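Side-chain contacts in oxidoreductase (PDB 7D5M), which binds NAD and is probably an NAD-dependent dehydrogenase of the Gfo/Idh/MocA family, related to inositol dehydrogenase: residues Gln152-Ala155 with Met156-Gly160; Phe294-Gln297 with Gly298-Val301; Arg375-Gln378 with Ser379-Gly383; Phe75-Glu78 with Ala79-Pro82. All coordinates share one frame; numbering follows the deposited sequence.

Interaction 1: residues Gln152-Ala155 with Met156-Gly160; sequences QARA and MIADG
Gln152 meets Met156 one helical turn further on, both through the backbone and through their side chains. The carbonyl O of Gln152 accepts the amide N of Met156 at 2.9 Å, and the Met156 side chain folds back over that same oxygen, its CG 3.2 Å from Gln152 O. With CG anti to the backbone N (chi1 172°) and a bend at chi2, the glutamine chain brings its amide NE2 against Met156, where it makes a weak N-H to sulfur hydrogen bond to SD at 3.4 Å. The other end of that amide is fixed from outside, since OE1 accepts the backbone N of His312. Ala153 has only a methyl group to offer, but its carbonyl O receives Ile157 N at 3.0 Å in a bond of 162°, and Ile157 CG1 rests on the same oxygen at 3.3 Å. The run is the last two turns of helix 148-158 in the C-terminal alpha/beta domain, with Met156 facing the sheet through Leu292 and Leu304, and Ile157 leaning on Met217 of helix 202-217. Arg154 turns its charge back to Glu151 in a salt bridge. Arg154 NH1 lies obliquely 4.1 Å from Ala158 CB. At Ala155 the carbonyl O takes Asp159 N in a more bent bond (137°), as the helix gives way to a Schellman motif in which Gly160, with positive phi, bonds its N back to Ile157 O.

Interaction 2: residues Phe294-Gln297 with Gly298-Val301; sequences FEIQ and GQPV
Ile296 and Gln299 are joined by the direct hydrogen bond that closes the turn, Gln299 N to Ile296 O at 3.1 Å. The donor stands 39° out of the carbonyl plane, above it rather than on a lone pair. A water adds an indirect link: it donates to Phe294 O and Pro300 O and accepts Ile296 N at 2.9 Å, tying the strand to the returning chain. The bonded residues define a type II beta turn from Ile296 to Gln299 between strands 291-296 and 301-305, the outermost pair of the mixed sheet within this chain; Gly298 takes the positive phi (87°) favoured in its third position. Among the apolar contacts, Ile296 CG2 lies alongside Gln299 CG at 3.8 Å. Glu295 has CG anti to its carbonyl carbon (chi1 -51°) and an extended chain beyond, which lays its CG 3.8 Å from Val301 CG1; its carboxylate makes a salt bridge with Arg274. With an alanine in place of Glu295, Val301 CG1 would probably lose its aliphatic neighbour and Arg274 its carboxylate mate. Val301 pairs with an antiparallel strand of a third subunit, extending the sheet, and Gln297 OE1 accepts Gly266 N of a second subunit.

Interaction 3: residues Arg375-Gln378 with Ser379-Gly383; sequences RCVQ and SADRG
Asp381 lays its carboxylate beside a methyl group of Val377, OD2 lying 3.6 Å from Val377 CG1, an acid next to a hydrocarbon rather than a polar mate. The pair lies in the last turn of helix 363-381, the last helix of the chain, whose end is a Schellman motif: Gly383, with positive phi, is its C-prime residue, and its N bonds back to Ala380 O at 3.0 Å. The two side chains run side by side in the same direction. Val377 holds CG1 anti to its backbone N (chi1 171°), the branch that meets the acid, and Asp381 CG lies 3.3 Å from Val377 O, over the carbonyl that receives its own amide. The charge finds its partner elsewhere, for OD1 makes a salt bridge with Arg230 of strand 223-231, the strand that this helix packs against. Nearby, Ser379 carries its OG into two hydrogen bonds outside the segment, with Val385 O and Cys228 N, which knits the helix end to that strand and to the segment that leads into strand 387-388. Arg375 is fixed in a similar way, its NE bonding Tyr389 O, and NH1 makes a weak bond of 2.8 Å to Gln378 OE1. The helical bonds are even until the last: Ser379 N to Arg375 O is 2.9 Å with an angle of 162°, whereas the final step is longer and more bent, at 135°. That step runs from Arg382 N to Gln378 O, 3.3 Å apart, and Arg382 CG rests on the same oxygen at 3.4 Å.

Interaction 4: residues Phe75-Glu78 with Ala79-Pro82; sequences FEQE and ARRP
Glu76 and Arg80 supply the charged contact between the segments, a long salt bridge of 3.9 Å from OE2 to NH2. The two chains run alongside each other, but the carboxylate is turned almost square to the guanidinium, 84° between the planes, so the attraction is probably mostly electrostatic. Glu78 and Arg81 also stand near one another, though no N-H points at OE2; each has stronger partners, Glu78 in Arg66, Tyr68 and Ile85 N, and Arg81 in Asp83. The polar packing is different in kind. Gln77 NE2 sits 3.4 Å above the centre of the Arg80 guanidinium, because CG is anti to the carbonyl carbon (chi1 -72°) and the chain bends at chi2. The amide and guanidinium planes are 68° apart, so NE2 comes down on the face and the groups are not stacked flat. With an alanine in place of Gln77 that amide would be gone, and Arg80 would probably be freer to turn. Among backbone bonds, Ala79 N bonds Phe75 O at 3.1 Å in the helical pattern, and a type I beta turn from Glu78 to Arg81 follows in the Rossmann domain, closed by Arg81 N to Glu78 O. Arg80 N bonds Gln77 O at 3.2 Å, the donor above the plane of the Gln77 carbonyl. Carbon-to-oxygen contacts fill in, Arg81 CD meeting Glu78 OE2 at 3.7 Å, while the apolar Phe75 ring packs on Ala103 and Ala104 of helix 97-106.

In the fold
Interactions 1, 2 and 3 belong to the C-terminal alpha/beta domain, and interaction 4 to the NAD-binding Rossmann domain, so the four sample two folds of one chain. Interactions 1 and 3 both close helices with Schellman motifs and are partly buried, yet interaction 1 relies on a methionine packed against the sheet, while interaction 3 pairs its carboxylate with a strand arginine and its hydroxyl with backbone atoms of that strand and of the segment before strand 387-388. Interaction 2, a surface hairpin, reaches other subunits; it also touches interaction 1, where Met156 CE meets Phe294 CD1 at 3.3 Å. Interaction 4, also partly buried, relies on charged and amide groups around its turn.

Interaction 1: residues Gln152-Ala155 with Met156-Gly160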
loop_
_atom_site.group_PDB
_atom_site.type_symbol
_atom_site.label_atom_id
_atom_site.label_comp_id
_atom_site.label_asym_id
_atom_site.label_seq_id
_atom_site.Cartn_x
_atom_site.Cartn_y
_atom_site.Cartn_z
ATOM N N GLN A 152 18.294 -13.060 1.315
ATOM C CA GLN A 152 18.100 -12.667 -0.106
ATOM C C GLN A 152 18.818 -11.332 -0.351
ATOM O O GLN A 152 19.525 -11.202 -1.374
ATOM C CB GLN A 152 16.615 -12.547 -0.465
ATOM C CG GLN A 152 16.372 -11.969 -1.857
ATOM C CD GLN A 152 16.814 -12.891 -2.969
ATOM O OE1 GLN A 152 16.962 -14.098 -2.775
ATOM N NE2 GLN A 152 16.994 -12.336 -4.162
ATOM N N ALA A 153 18.595 -10.343 0.514
ATOM C CA ALA A 153 19.205 -9.000 0.386
ATOM C C ALA A 153 20.734 -9.131 0.438
ATOM O O ALA A 153 21.416 -8.536 -0.412
ATOM C CB ALA A 153 18.672 -8.084 1.462
ATOM N N ARG A 154 21.263 -9.892 1.396
ATOM C CA ARG A 154 22.728 -10.107 1.513
ATOM C C ARG A 154 23.265 -10.615 0.175
ATOM O O ARG A 154 24.281 -10.085 -0.305
ATOM C CB ARG A 154 23.065 -11.127 2.601
ATOM C CG ARG A 154 24.562 -11.342 2.778
ATOM C CD ARG A 154 24.881 -12.653 3.454
ATOM N NE ARG A 154 24.525 -13.762 2.572
ATOM C CZ ARG A 154 25.173 -14.110 1.457
ATOM N NH1 ARG A 154 26.246 -13.450 1.045
ATOM N NH2 ARG A 154 24.733 -15.135 0.752
ATOM N N ALA A 155 22.627 -11.646 -0.373
ATOM C CA ALA A 155 23.089 -12.357 -1.584
ATOM C C ALA A 155 23.018 -11.412 -2.784
ATOM O O ALA A 155 23.938 -11.438 -3.625
ATOM C CB ALA A 155 22.274 -13.603 -1.801
ATOM N N MET A 156 21.952 -10.603 -2.876
ATOM C CA MET A 156 21.785 -9.663 -4.016
ATOM C C MET A 156 22.914 -8.631 -3.980
ATOM O O MET A 156 23.481 -8.313 -5.044
ATOM C CB MET A 156 20.428 -8.956 -3.951
ATOM C CG MET A 156 19.272 -9.876 -4.237
ATOM S SD MET A 156 17.730 -9.063 -3.804
ATOM C CE MET A 156 17.583 -7.890 -5.152
ATOM N N ILE A 157 23.219 -8.113 -2.799
ATOM C CA ILE A 157 24.264 -7.070 -2.605
ATOM C C ILE A 157 25.614 -7.678 -2.999
ATOM O O ILE A 157 26.353 -7.022 -3.765
ATOM C CB ILE A 157 24.233 -6.524 -1.167
ATOM C CG1 ILE A 157 22.962 -5.695 -0.936
ATOM C CG2 ILE A 157 25.488 -5.719 -0.856
ATOM C CD1 ILE A 157 22.667 -5.381 0.511
ATOM N N ALA A 158 25.916 -8.882 -2.504
ATOM C CA ALA A 158 27.197 -9.587 -2.761
ATOM C C ALA A 158 27.384 -9.858 -4.259
ATOM O O ALA A 158 28.551 -9.853 -4.706
ATOM C CB ALA A 158 27.268 -10.850 -1.949
ATOM N N ASP A 159 26.302 -10.066 -5.009
ATOM C CA ASP A 159 26.316 -10.370 -6.463
ATOM C C ASP A 159 26.301 -9.073 -7.294
ATOM O O ASP A 159 26.229 -9.178 -8.523
ATOM C CB ASP A 159 25.137 -11.267 -6.840
ATOM C CG ASP A 159 25.358 -12.132 -8.072
ATOM O OD1 ASP A 159 26.519 -12.251 -8.527
ATOM O OD2 ASP A 159 24.358 -12.680 -8.568
ATOM N N GLY A 160 26.329 -7.901 -6.658
ATOM C CA GLY A 160 26.433 -6.592 -7.336
ATOM C C GLY A 160 25.112 -6.095 -7.905
ATOM O O GLY A 160 25.148 -5.161 -8.750
#

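Interaction 2: residues Phe294-Gln297 with Gly298-Val301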
loop_
_atom_site.group_PDB
_atom_site.type_symbol
_atom_site.label_atom_id
_atom_site.label_comp_id
_atom_site.label_asym_id
_atom_site.label_seq_id
_atom_site.Cartn_x
_atom_site.Cartn_y
_atom_site.Cartn_z
ATOM N N PHE A 294 12.599 -4.208 -4.450
ATOM C CA PHE A 294 13.831 -4.208 -5.278
ATOM C C PHE A 294 13.606 -3.243 -6.430
ATOM O O PHE A 294 12.750 -3.496 -7.282
ATOM C CB PHE A 294 14.207 -5.612 -5.751
ATOM C CG PHE A 294 15.409 -5.655 -6.662
ATOM C CD1 PHE A 294 16.566 -4.957 -6.355
ATOM C CD2 PHE A 294 15.393 -6.427 -7.813
ATOM C CE1 PHE A 294 17.670 -5.010 -7.196
ATOM C CE2 PHE A 294 16.503 -6.489 -8.639
ATOM C CZ PHE A 294 17.633 -5.775 -8.334
ATOM N N GLU A 295 14.340 -2.141 -6.418
ATOM C CA GLU A 295 13.999 -0.953 -7.234
ATOM C C GLU A 295 15.221 -0.555 -8.060
ATOM O O GLU A 295 16.059 0.223 -7.573
ATOM C CB GLU A 295 13.481 0.148 -6.318
ATOM C CG GLU A 295 12.380 -0.347 -5.395
ATOM C CD GLU A 295 11.701 0.722 -4.558
ATOM O OE1 GLU A 295 12.339 1.763 -4.267
ATOM O OE2 GLU A 295 10.508 0.517 -4.218
ATOM N N ILE A 296 15.292 -1.080 -9.280
ATOM C CA ILE A 296 16.391 -0.750 -10.231
ATOM C C ILE A 296 16.066 0.618 -10.831
ATOM O O ILE A 296 14.931 0.784 -11.349
ATOM C CB ILE A 296 16.544 -1.833 -11.313
ATOM C CG1 ILE A 296 16.854 -3.213 -10.727
ATOM C CG2 ILE A 296 17.580 -1.397 -12.338
ATOM C CD1 ILE A 296 16.704 -4.345 -11.717
ATOM N N GLN A 297 17.004 1.564 -10.772
ATOM C CA GLN A 297 16.762 2.906 -11.351
ATOM C C GLN A 297 16.433 2.752 -12.839
ATOM O O GLN A 297 17.204 2.086 -13.565
ATOM C CB GLN A 297 17.935 3.865 -11.147
ATOM C CG GLN A 297 17.658 5.239 -11.764
ATOM C CD GLN A 297 16.416 5.898 -11.212
ATOM O OE1 GLN A 297 16.097 5.763 -10.026
ATOM N NE2 GLN A 297 15.710 6.640 -12.059
ATOM N N GLY A 298 15.321 3.351 -13.268
ATOM C CA GLY A 298 14.913 3.441 -14.682
ATOM C C GLY A 298 14.109 2.237 -15.126
ATOM O O GLY A 298 13.744 2.184 -16.310
ATOM N N GLN A 299 13.820 1.306 -14.211
ATOM C CA GLN A 299 12.999 0.095 -14.469
ATOM C C GLN A 299 11.783 0.119 -13.553
ATOM O O GLN A 299 11.778 0.840 -12.568
ATOM C CB GLN A 299 13.783 -1.184 -14.171
ATOM C CG GLN A 299 14.999 -1.386 -15.059
ATOM C CD GLN A 299 14.620 -1.439 -16.516
ATOM O OE1 GLN A 299 15.152 -0.697 -17.341
ATOM N NE2 GLN A 299 13.669 -2.297 -16.839
ATOM N N PRO A 300 10.743 -0.702 -13.816
ATOM C CA PRO A 300 9.630 -0.832 -12.878
ATOM C C PRO A 300 10.136 -1.354 -11.532
ATOM O O PRO A 300 10.963 -2.260 -11.521
ATOM C CB PRO A 300 8.708 -1.864 -13.551
ATOM C CG PRO A 300 9.043 -1.724 -15.016
ATOM C CD PRO A 300 10.546 -1.534 -15.012
ATOM N N VAL A 301 9.627 -0.796 -10.435
ATOM C CA VAL A 301 9.902 -1.350 -9.084
ATOM C C VAL A 301 9.397 -2.795 -9.069
ATOM O O VAL A 301 8.436 -3.125 -9.808
ATOM C CB VAL A 301 9.300 -0.500 -7.947
ATOM C CG1 VAL A 301 9.897 0.898 -7.923
ATOM C CG2 VAL A 301 7.786 -0.450 -8.000
HETATM O O HOH W 1 13.302 -3.113 -10.000
#

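Interaction 3: residues Arg375-Gln378 with Ser379-Gly383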
loop_
_atom_site.group_PDB
_atom_site.type_symbol
_atom_site.label_atom_id
_atom_site.label_comp_id
_atom_site.label_asym_id
_atom_site.label_seq_id
_atom_site.Cartn_x
_atom_site.Cartn_y
_atom_site.Cartn_z
ATOM N N ARG A 375 29.479 4.382 21.450
ATOM C CA ARG A 375 29.988 5.482 20.587
ATOM C C ARG A 375 28.888 6.530 20.392
ATOM O O ARG A 375 29.212 7.730 20.455
ATOM C CB ARG A 375 30.487 4.964 19.236
ATOM C CG ARG A 375 31.800 4.207 19.329
ATOM C CD ARG A 375 33.009 5.106 19.543
ATOM N NE ARG A 375 34.143 4.241 19.819
ATOM C CZ ARG A 375 34.466 3.767 21.026
ATOM N NH1 ARG A 375 33.768 4.112 22.096
ATOM N NH2 ARG A 375 35.505 2.958 21.166
ATOM N N CYS A 376 27.646 6.103 20.148
ATOM C CA CYS A 376 26.490 7.026 19.977
ATOM C C CYS A 376 26.315 7.858 21.253
ATOM O O CYS A 376 26.171 9.095 21.154
ATOM C CB CYS A 376 25.203 6.275 19.648
ATOM S SG CYS A 376 25.164 5.635 17.954
ATOM N N VAL A 377 26.351 7.222 22.420
ATOM C CA VAL A 377 26.169 7.938 23.713
ATOM C C VAL A 377 27.328 8.936 23.875
ATOM O O VAL A 377 27.057 10.086 24.274
ATOM C CB VAL A 377 26.035 6.959 24.893
ATOM C CG1 VAL A 377 26.079 7.675 26.238
ATOM C CG2 VAL A 377 24.748 6.150 24.774
ATOM N N GLN A 378 28.557 8.541 23.524
ATOM C CA GLN A 378 29.760 9.413 23.616
ATOM C C GLN A 378 29.560 10.658 22.744
ATOM O O GLN A 378 29.798 11.771 23.251
ATOM C CB GLN A 378 31.025 8.642 23.240
ATOM C CG GLN A 378 31.454 7.690 24.347
ATOM C CD GLN A 378 32.586 6.765 23.971
ATOM O OE1 GLN A 378 33.004 6.676 22.817
ATOM N NE2 GLN A 378 33.102 6.063 24.969
ATOM N N SER A 379 29.114 10.485 21.500
ATOM C CA SER A 379 28.862 11.614 20.571
ATOM C C SER A 379 27.755 12.510 21.135
ATOM O O SER A 379 27.948 13.752 21.153
ATOM C CB SER A 379 28.536 11.137 19.179
ATOM O OG SER A 379 28.059 12.206 18.372
ATOM N N ALA A 380 26.634 11.919 21.545
ATOM C CA ALA A 380 25.420 12.629 22.013
ATOM C C ALA A 380 25.777 13.482 23.230
ATOM O O ALA A 380 25.349 14.643 23.282
ATOM C CB ALA A 380 24.323 11.653 22.355
ATOM N N ASP A 381 26.546 12.916 24.159
ATOM C CA ASP A 381 26.951 13.579 25.425
ATOM C C ASP A 381 27.862 14.775 25.114
ATOM O O ASP A 381 27.863 15.728 25.926
ATOM C CB ASP A 381 27.608 12.578 26.378
ATOM C CG ASP A 381 26.622 11.667 27.090
ATOM O OD1 ASP A 381 25.406 11.893 26.964
ATOM O OD2 ASP A 381 27.085 10.739 27.775
ATOM N N ARG A 382 28.582 14.747 23.990
ATOM C CA ARG A 382 29.465 15.855 23.532
ATOM C C ARG A 382 28.715 16.785 22.564
ATOM O O ARG A 382 29.390 17.553 21.859
ATOM C CB ARG A 382 30.727 15.270 22.899
ATOM C CG ARG A 382 31.632 14.561 23.896
ATOM C CD ARG A 382 32.775 13.863 23.198
ATOM N NE ARG A 382 33.538 14.805 22.385
ATOM C CZ ARG A 382 34.397 14.473 21.422
ATOM N NH1 ARG A 382 34.623 13.202 21.128
ATOM N NH2 ARG A 382 35.029 15.425 20.754
ATOM N N GLY A 383 27.381 16.725 22.540
ATOM C CA GLY A 383 26.506 17.634 21.775
ATOM C C GLY A 383 26.394 17.249 20.304
ATOM O O GLY A 383 26.227 18.160 19.470
#

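Interaction 4: residues Phe75-Glu78 with Ala79-Pro82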
loop_
_atom_site.group_PDB
_atom_site.type_symbol
_atom_site.label_atom_id
_atom_site.label_comp_id
_atom_site.label_asym_id
_atom_site.label_seq_id
_atom_site.Cartn_x
_atom_site.Cartn_y
_atom_site.Cartn_z
ATOM N N PHE A 75 22.822 -23.366 37.812
ATOM C CA PHE A 75 24.073 -23.874 37.189
ATOM C C PHE A 75 24.715 -24.904 38.129
ATOM O O PHE A 75 25.100 -25.973 37.634
ATOM C CB PHE A 75 25.034 -22.742 36.822
ATOM C CG PHE A 75 24.456 -21.707 35.889
ATOM C CD1 PHE A 75 23.372 -22.005 35.073
ATOM C CD2 PHE A 75 24.997 -20.433 35.821
ATOM C CE1 PHE A 75 22.840 -21.045 34.225
ATOM C CE2 PHE A 75 24.462 -19.477 34.970
ATOM C CZ PHE A 75 23.380 -19.781 34.181
ATOM N N GLU A 76 24.784 -24.620 39.432
ATOM C CA GLU A 76 25.474 -25.507 40.413
ATOM C C GLU A 76 24.714 -26.835 40.533
ATOM O O GLU A 76 25.378 -27.887 40.470
ATOM C CB GLU A 76 25.625 -24.826 41.779
ATOM C CG GLU A 76 26.188 -25.749 42.855
ATOM C CD GLU A 76 26.385 -25.125 44.232
ATOM O OE1 GLU A 76 25.675 -24.137 44.551
ATOM O OE2 GLU A 76 27.258 -25.631 44.988
ATOM N N GLN A 77 23.388 -26.792 40.699
ATOM C CA GLN A 77 22.545 -28.002 40.914
ATOM C C GLN A 77 22.502 -28.824 39.626
ATOM O O GLN A 77 22.599 -30.065 39.705
ATOM C CB GLN A 77 21.140 -27.625 41.384
ATOM C CG GLN A 77 21.091 -27.104 42.815
ATOM C CD GLN A 77 21.661 -28.105 43.791
ATOM O OE1 GLN A 77 21.276 -29.275 43.807
ATOM N NE2 GLN A 77 22.604 -27.652 44.596
ATOM N N GLU A 78 22.366 -28.169 38.468
ATOM C CA GLU A 78 22.265 -28.896 37.177
ATOM C C GLU A 78 23.587 -29.623 36.890
ATOM O O GLU A 78 23.532 -30.731 36.347
ATOM C CB GLU A 78 21.827 -27.937 36.065
ATOM C CG GLU A 78 20.347 -27.601 36.157
ATOM C CD GLU A 78 19.426 -28.750 35.780
ATOM O OE1 GLU A 78 19.637 -29.335 34.679
ATOM O OE2 GLU A 78 18.508 -29.064 36.586
ATOM N N ALA A 79 24.726 -29.031 37.257
ATOM C CA ALA A 79 26.090 -29.591 37.060
ATOM C C ALA A 79 26.205 -30.959 37.750
ATOM O O ALA A 79 27.056 -31.760 37.340
ATOM C CB ALA A 79 27.124 -28.622 37.590
ATOM N N ARG A 80 25.383 -31.213 38.770
ATOM C CA ARG A 80 25.457 -32.455 39.587
ATOM C C ARG A 80 24.735 -33.612 38.885
ATOM O O ARG A 80 24.990 -34.769 39.270
ATOM C CB ARG A 80 24.851 -32.212 40.968
ATOM C CG ARG A 80 25.633 -31.234 41.832
ATOM C CD ARG A 80 24.971 -31.186 43.194
ATOM N NE ARG A 80 25.489 -30.169 44.095
ATOM C CZ ARG A 80 25.015 -29.942 45.321
ATOM N NH1 ARG A 80 24.012 -30.664 45.795
ATOM N NH2 ARG A 80 25.542 -28.990 46.071
ATOM N N ARG A 81 23.888 -33.333 37.889
ATOM C CA ARG A 81 23.026 -34.358 37.241
ATOM C C ARG A 81 23.600 -34.757 35.886
ATOM O O ARG A 81 23.965 -33.895 35.088
ATOM C CB ARG A 81 21.606 -33.844 36.980
ATOM C CG ARG A 81 21.013 -32.951 38.056
ATOM C CD ARG A 81 19.680 -32.384 37.625
ATOM N NE ARG A 81 18.770 -33.401 37.105
ATOM C CZ ARG A 81 17.585 -33.724 37.618
ATOM N NH1 ARG A 81 17.112 -33.121 38.697
ATOM N NH2 ARG A 81 16.867 -34.666 37.038
ATOM N N PRO A 82 23.593 -36.062 35.528
ATOM C CA PRO A 82 24.050 -36.483 34.203
ATOM C C PRO A 82 23.128 -35.975 33.082
ATOM O O PRO A 82 23.590 -35.871 31.964
ATOM C CB PRO A 82 24.031 -38.018 34.298
ATOM C CG PRO A 82 22.953 -38.307 35.323
ATOM C CD PRO A 82 23.077 -37.184 36.334
#